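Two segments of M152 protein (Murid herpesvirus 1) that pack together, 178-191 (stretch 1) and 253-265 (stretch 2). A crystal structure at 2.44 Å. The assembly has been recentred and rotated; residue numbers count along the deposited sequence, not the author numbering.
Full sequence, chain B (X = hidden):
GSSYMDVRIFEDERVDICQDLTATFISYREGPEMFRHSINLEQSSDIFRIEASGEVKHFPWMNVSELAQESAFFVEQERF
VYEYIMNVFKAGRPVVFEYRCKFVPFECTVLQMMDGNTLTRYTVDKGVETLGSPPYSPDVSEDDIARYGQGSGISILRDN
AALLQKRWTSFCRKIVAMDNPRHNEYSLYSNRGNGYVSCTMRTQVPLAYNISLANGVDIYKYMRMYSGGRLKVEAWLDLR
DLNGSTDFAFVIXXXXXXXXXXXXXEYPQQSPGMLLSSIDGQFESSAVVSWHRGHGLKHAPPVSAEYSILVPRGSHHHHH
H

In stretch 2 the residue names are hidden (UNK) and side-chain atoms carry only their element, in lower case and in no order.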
# COMPACT_ATOMS: atom_id res chain seq x y z
N MET B 178 24.55 6.24 5.81
CA MET B 178 23.78 6.88 6.88
C MET B 178 23.21 5.83 7.78
O MET B 178 22.72 6.14 8.87
CB MET B 178 22.61 7.70 6.34
CG MET B 178 22.96 8.82 5.41
SD MET B 178 21.53 9.90 5.15
CE MET B 178 20.20 8.71 5.06
N ASP B 179 23.24 4.59 7.32
CA ASP B 179 22.54 3.50 7.99
C ASP B 179 23.19 3.13 9.31
O ASP B 179 24.24 2.49 9.37
CB ASP B 179 22.44 2.27 7.07
CG ASP B 179 22.05 1.01 7.81
OD1 ASP B 179 21.16 1.06 8.68
OD2 ASP B 179 22.65 -0.03 7.49
N ASN B 180 22.52 3.52 10.38
CA ASN B 180 22.99 3.28 11.71
C ASN B 180 21.79 2.95 12.59
O ASN B 180 21.01 3.83 12.90
CB ASN B 180 23.69 4.53 12.22
CG ASN B 180 24.28 4.35 13.60
OD1 ASN B 180 23.79 3.55 14.41
ND2 ASN B 180 25.35 5.08 13.88
N PRO B 181 21.69 1.69 13.03
CA PRO B 181 20.54 1.21 13.82
C PRO B 181 20.33 2.04 15.08
O PRO B 181 19.21 2.07 15.59
CB PRO B 181 20.96 -0.21 14.25
CG PRO B 181 22.19 -0.55 13.48
CD PRO B 181 22.81 0.74 13.01
N ARG B 182 21.40 2.67 15.58
CA ARG B 182 21.29 3.45 16.82
C ARG B 182 20.71 4.83 16.56
O ARG B 182 20.32 5.51 17.49
CB ARG B 182 22.64 3.53 17.57
CG ARG B 182 23.19 2.15 17.87
CD ARG B 182 24.52 2.11 18.61
NE ARG B 182 24.71 0.75 19.12
CZ ARG B 182 25.09 -0.28 18.38
NH1 ARG B 182 25.35 -0.12 17.08
NH2 ARG B 182 25.21 -1.47 18.94
N HIS B 183 20.63 5.24 15.29
CA HIS B 183 20.07 6.55 14.98
C HIS B 183 18.55 6.50 14.81
O HIS B 183 17.90 7.54 14.79
CB HIS B 183 20.73 7.17 13.75
CG HIS B 183 22.16 7.55 13.96
ND1 HIS B 183 22.77 8.57 13.26
CD2 HIS B 183 23.11 7.05 14.79
CE1 HIS B 183 24.03 8.68 13.65
NE2 HIS B 183 24.26 7.76 14.57
N ASN B 184 18.00 5.30 14.70
CA ASN B 184 16.58 5.15 14.50
C ASN B 184 15.84 5.22 15.84
O ASN B 184 16.45 5.03 16.89
CB ASN B 184 16.32 3.81 13.82
CG ASN B 184 17.05 3.66 12.47
OD1 ASN B 184 17.33 4.65 11.79
ND2 ASN B 184 17.32 2.41 12.08
N GLU B 185 14.54 5.50 15.81
CA GLU B 185 13.77 5.52 17.06
C GLU B 185 12.80 4.33 17.11
O GLU B 185 12.05 4.09 16.16
CB GLU B 185 12.98 6.83 17.22
CG GLU B 185 11.92 6.83 18.34
CD GLU B 185 10.97 8.04 18.25
OE1 GLU B 185 11.42 9.19 18.42
OE2 GLU B 185 9.77 7.82 18.01
N TYR B 186 12.83 3.61 18.23
CA TYR B 186 12.00 2.43 18.40
C TYR B 186 10.97 2.68 19.50
O TYR B 186 11.27 3.37 20.47
CB TYR B 186 12.87 1.25 18.78
CG TYR B 186 14.04 1.02 17.85
CD1 TYR B 186 13.95 0.12 16.81
CD2 TYR B 186 15.24 1.69 18.03
CE1 TYR B 186 15.02 -0.10 15.95
CE2 TYR B 186 16.32 1.48 17.17
CZ TYR B 186 16.20 0.56 16.14
OH TYR B 186 17.23 0.32 15.27
N SER B 187 9.77 2.14 19.33
CA SER B 187 8.73 2.30 20.36
C SER B 187 7.72 1.15 20.36
O SER B 187 7.54 0.47 19.35
CB SER B 187 8.02 3.65 20.23
OG SER B 187 7.32 3.80 19.01
N LEU B 188 7.09 0.90 21.50
CA LEU B 188 6.05 -0.10 21.60
C LEU B 188 4.81 0.56 22.18
O LEU B 188 4.92 1.49 22.99
CB LEU B 188 6.48 -1.23 22.53
CG LEU B 188 7.60 -2.16 22.13
CD1 LEU B 188 7.96 -3.03 23.33
CD2 LEU B 188 7.21 -3.02 20.93
N TYR B 189 3.63 0.07 21.81
CA TYR B 189 2.41 0.48 22.48
C TYR B 189 1.57 -0.74 22.81
O TYR B 189 1.42 -1.65 21.98
CB TYR B 189 1.56 1.40 21.60
CG TYR B 189 0.35 1.94 22.34
CD1 TYR B 189 0.48 3.01 23.21
CD2 TYR B 189 -0.91 1.39 22.18
CE1 TYR B 189 -0.60 3.53 23.89
CE2 TYR B 189 -2.01 1.91 22.87
CZ TYR B 189 -1.84 2.98 23.72
OH TYR B 189 -2.90 3.51 24.42
N SER B 190 1.02 -0.76 24.02
CA SER B 190 0.09 -1.81 24.39
C SER B 190 -1.27 -1.22 24.62
O SER B 190 -1.43 -0.29 25.40
CB SER B 190 0.56 -2.53 25.64
OG SER B 190 1.75 -3.22 25.38
N ASN B 191 -2.25 -1.74 23.90
CA ASN B 191 -3.63 -1.34 24.14
C ASN B 191 -4.26 -2.42 25.01
O ASN B 191 -4.52 -3.54 24.54
CB ASN B 191 -4.37 -1.17 22.82
CG ASN B 191 -5.79 -0.64 23.00
OD1 ASN B 191 -6.52 -1.07 23.89
ND2 ASN B 191 -6.19 0.27 22.12
N UNK B 253 14.85 -6.42 10.85
CA UNK B 253 16.10 -6.76 10.19
C UNK B 253 16.35 -5.92 8.94
O UNK B 253 15.43 -5.58 8.20
o UNK B 253 15.31 -8.48 8.76
c UNK B 253 16.13 -8.24 9.86
N UNK B 254 17.62 -5.59 8.72
CA UNK B 254 18.03 -4.70 7.64
C UNK B 254 18.89 -5.46 6.65
O UNK B 254 19.68 -6.33 7.03
o UNK B 254 19.55 -2.87 7.21
c UNK B 254 18.84 -3.55 8.23
N UNK B 255 18.72 -5.16 5.35
CA UNK B 255 19.51 -5.89 4.36
C UNK B 255 21.00 -5.62 4.55
O UNK B 255 21.81 -6.40 4.05
c UNK B 255 17.76 -4.21 4.75
c UNK B 255 17.76 -4.57 3.31
c UNK B 255 19.04 -5.30 3.01
N UNK B 256 21.36 -4.55 5.25
CA UNK B 256 22.77 -4.27 5.49
C UNK B 256 23.38 -5.16 6.57
O UNK B 256 24.59 -5.07 6.83
o UNK B 256 22.33 -2.49 7.04
c UNK B 256 23.01 -2.81 5.82
c UNK B 256 22.50 -1.95 4.72
N UNK B 257 22.57 -6.01 7.19
CA UNK B 257 23.13 -7.09 7.99
C UNK B 257 23.01 -6.99 9.49
O UNK B 257 23.42 -7.88 10.22
N UNK B 258 22.43 -5.90 9.96
CA UNK B 258 22.10 -5.78 11.37
C UNK B 258 20.63 -6.13 11.61
O UNK B 258 19.82 -6.05 10.69
c UNK B 258 21.95 -2.49 10.17
c UNK B 258 18.70 -1.11 10.95
c UNK B 258 17.86 -1.51 11.95
c UNK B 258 20.30 -2.84 11.66
c UNK B 258 19.42 -3.23 12.67
n UNK B 258 20.95 -1.59 9.91
c UNK B 258 19.93 -1.77 10.81
c UNK B 258 21.60 -3.29 11.23
c UNK B 258 18.21 -2.57 12.81
c UNK B 258 22.43 -4.38 11.86
N UNK B 259 20.29 -6.53 12.84
CA UNK B 259 18.90 -6.63 13.24
C UNK B 259 18.74 -6.21 14.68
O UNK B 259 19.70 -6.30 15.46
c UNK B 259 18.33 -8.03 12.99
c UNK B 259 18.93 -9.13 13.82
o UNK B 259 20.57 -12.23 16.07
c UNK B 259 18.36 -9.51 15.04
c UNK B 259 20.05 -9.83 13.38
c UNK B 259 20.02 -11.21 15.33
c UNK B 259 20.60 -10.86 14.13
c UNK B 259 18.90 -10.55 15.79
N UNK B 260 17.55 -5.73 15.04
CA UNK B 260 17.29 -5.30 16.41
C UNK B 260 16.10 -6.06 16.97
O UNK B 260 15.12 -6.32 16.27
c UNK B 260 17.02 -3.81 16.46
N UNK B 261 16.18 -6.42 18.25
CA UNK B 261 15.03 -7.02 18.91
C UNK B 261 14.42 -5.92 19.76
O UNK B 261 15.16 -5.12 20.38
o UNK B 261 16.37 -7.79 20.76
c UNK B 261 15.42 -8.22 19.78
c UNK B 261 16.06 -9.30 18.95
N UNK B 262 13.09 -5.85 19.76
CA UNK B 262 12.40 -4.85 20.56
C UNK B 262 11.37 -5.60 21.37
O UNK B 262 10.58 -6.36 20.80
c UNK B 262 11.30 -2.61 20.56
c UNK B 262 11.68 -3.80 19.70
c UNK B 262 12.54 -3.35 18.53
N UNK B 263 11.39 -5.41 22.69
CA UNK B 263 10.46 -6.12 23.56
C UNK B 263 10.39 -5.45 24.91
O UNK B 263 11.12 -4.49 25.14
c UNK B 263 13.66 -9.15 25.81
c UNK B 263 12.22 -7.65 24.48
n UNK B 263 13.46 -8.42 27.10
c UNK B 263 10.93 -7.56 23.74
c UNK B 263 12.48 -9.08 24.85
N UNK B 264 9.51 -5.93 25.79
CA UNK B 264 9.43 -5.39 27.15
C UNK B 264 10.31 -6.21 28.12
O UNK B 264 10.42 -7.44 28.00
c UNK B 264 6.97 -4.56 26.92
c UNK B 264 5.03 -4.36 25.48
c UNK B 264 5.05 -2.98 25.62
c UNK B 264 7.98 -5.43 27.65
c UNK B 264 6.03 -2.38 26.41
c UNK B 264 5.98 -5.14 26.14
o UNK B 264 4.11 -2.20 24.98
c UNK B 264 6.97 -3.18 27.06
N UNK B 265 10.93 -5.54 29.09
CA UNK B 265 11.58 -6.27 30.19
C UNK B 265 11.34 -5.60 31.53
O UNK B 265 10.96 -4.43 31.57
o UNK B 265 13.36 -7.57 29.12
c UNK B 265 13.09 -6.46 29.96

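Position 253 carries one carbon and then one oxygen, a hydroxymethyl group out of reach of stretch 1; it is Ser253. Position 254 has the same two atoms. Its oxygen comes within 4.2 Å of Asp179 OD2, too far for a hydrogen bond, and this is Ser254, whose small polar group suits a buried turn.

At 255 three carbons close a ring onto the backbone N, which defines Pro255. Its phi of -63° fits the second place of a type I turn, and it does not touch stretch 1. Position 256 has one carbon bearing an oxygen and a carbon, and its oxygen lies 2.5 Å from Asp179 OD2; the β-branched pattern is that of Thr256. Its OG1 donates to that carboxylate and accepts a hydrogen bond from Ser254 OG at 2.8 Å, so one hydroxyl serves two polar partners in a buried place.

Position 257 has no side-chain atoms: Gly257. With phi at 108°, a CB would be jammed against the preceding carbonyl O. The turn closes with Gly257 N bonded to Ser254 O at 2.9 Å.

Position 258 shows one carbon and then fused five- and six-membered rings with eight carbons and one nitrogen. The nitrogen lies 2.9 Å from Asp179 OD1, at the ring edge, while Pro181 CG lies over a face, 3.5 Å from the centroid of the five-membered ring. This is the indole of Trp258, whose NE1 donates to Asp179 OD1; an indole offers both a donor and a broad apolar surface.

At 259, a six-carbon ring on one carbon bears an oxygen: Tyr259, pointing away. Position 260 has a single carbon, CB, 4.2 Å from Tyr186 CE1; it is Ala260, a small group beside a large ring. Position 261 has one carbon bearing an oxygen and a carbon, out of reach of stretch 1; it is Thr261. At 262 one carbon carries two others, one 4.0 Å from Leu188 CG and the other 4.1 Å from Tyr186 CD1: Val262, a compact apolar fit.

Four carbons in a row ending in nitrogen make 263 Lys263, directed away. At 264 one carbon leads to a six-carbon ring bearing an oxygen. Leu188 CD1 sits over the ring, 3.6 Å from its centroid, and the oxygen is 2.6 Å from Ser190 OG. This is Tyr264, and its OH and Ser190 OG share a hydrogen bond in which either could donate. Position 265, one carbon and one oxygen, is the poorly ordered Ser265.

The contact works through side chains. Asp179 anchors the turn and indole at one end, Tyr186 and Leu188 pack on Ala260 and Val262 between, and the Tyr264 phenol closes the other end with both apolar and polar contacts.

Stretch 2, residues 253-265: SSPTGWYATVKYS
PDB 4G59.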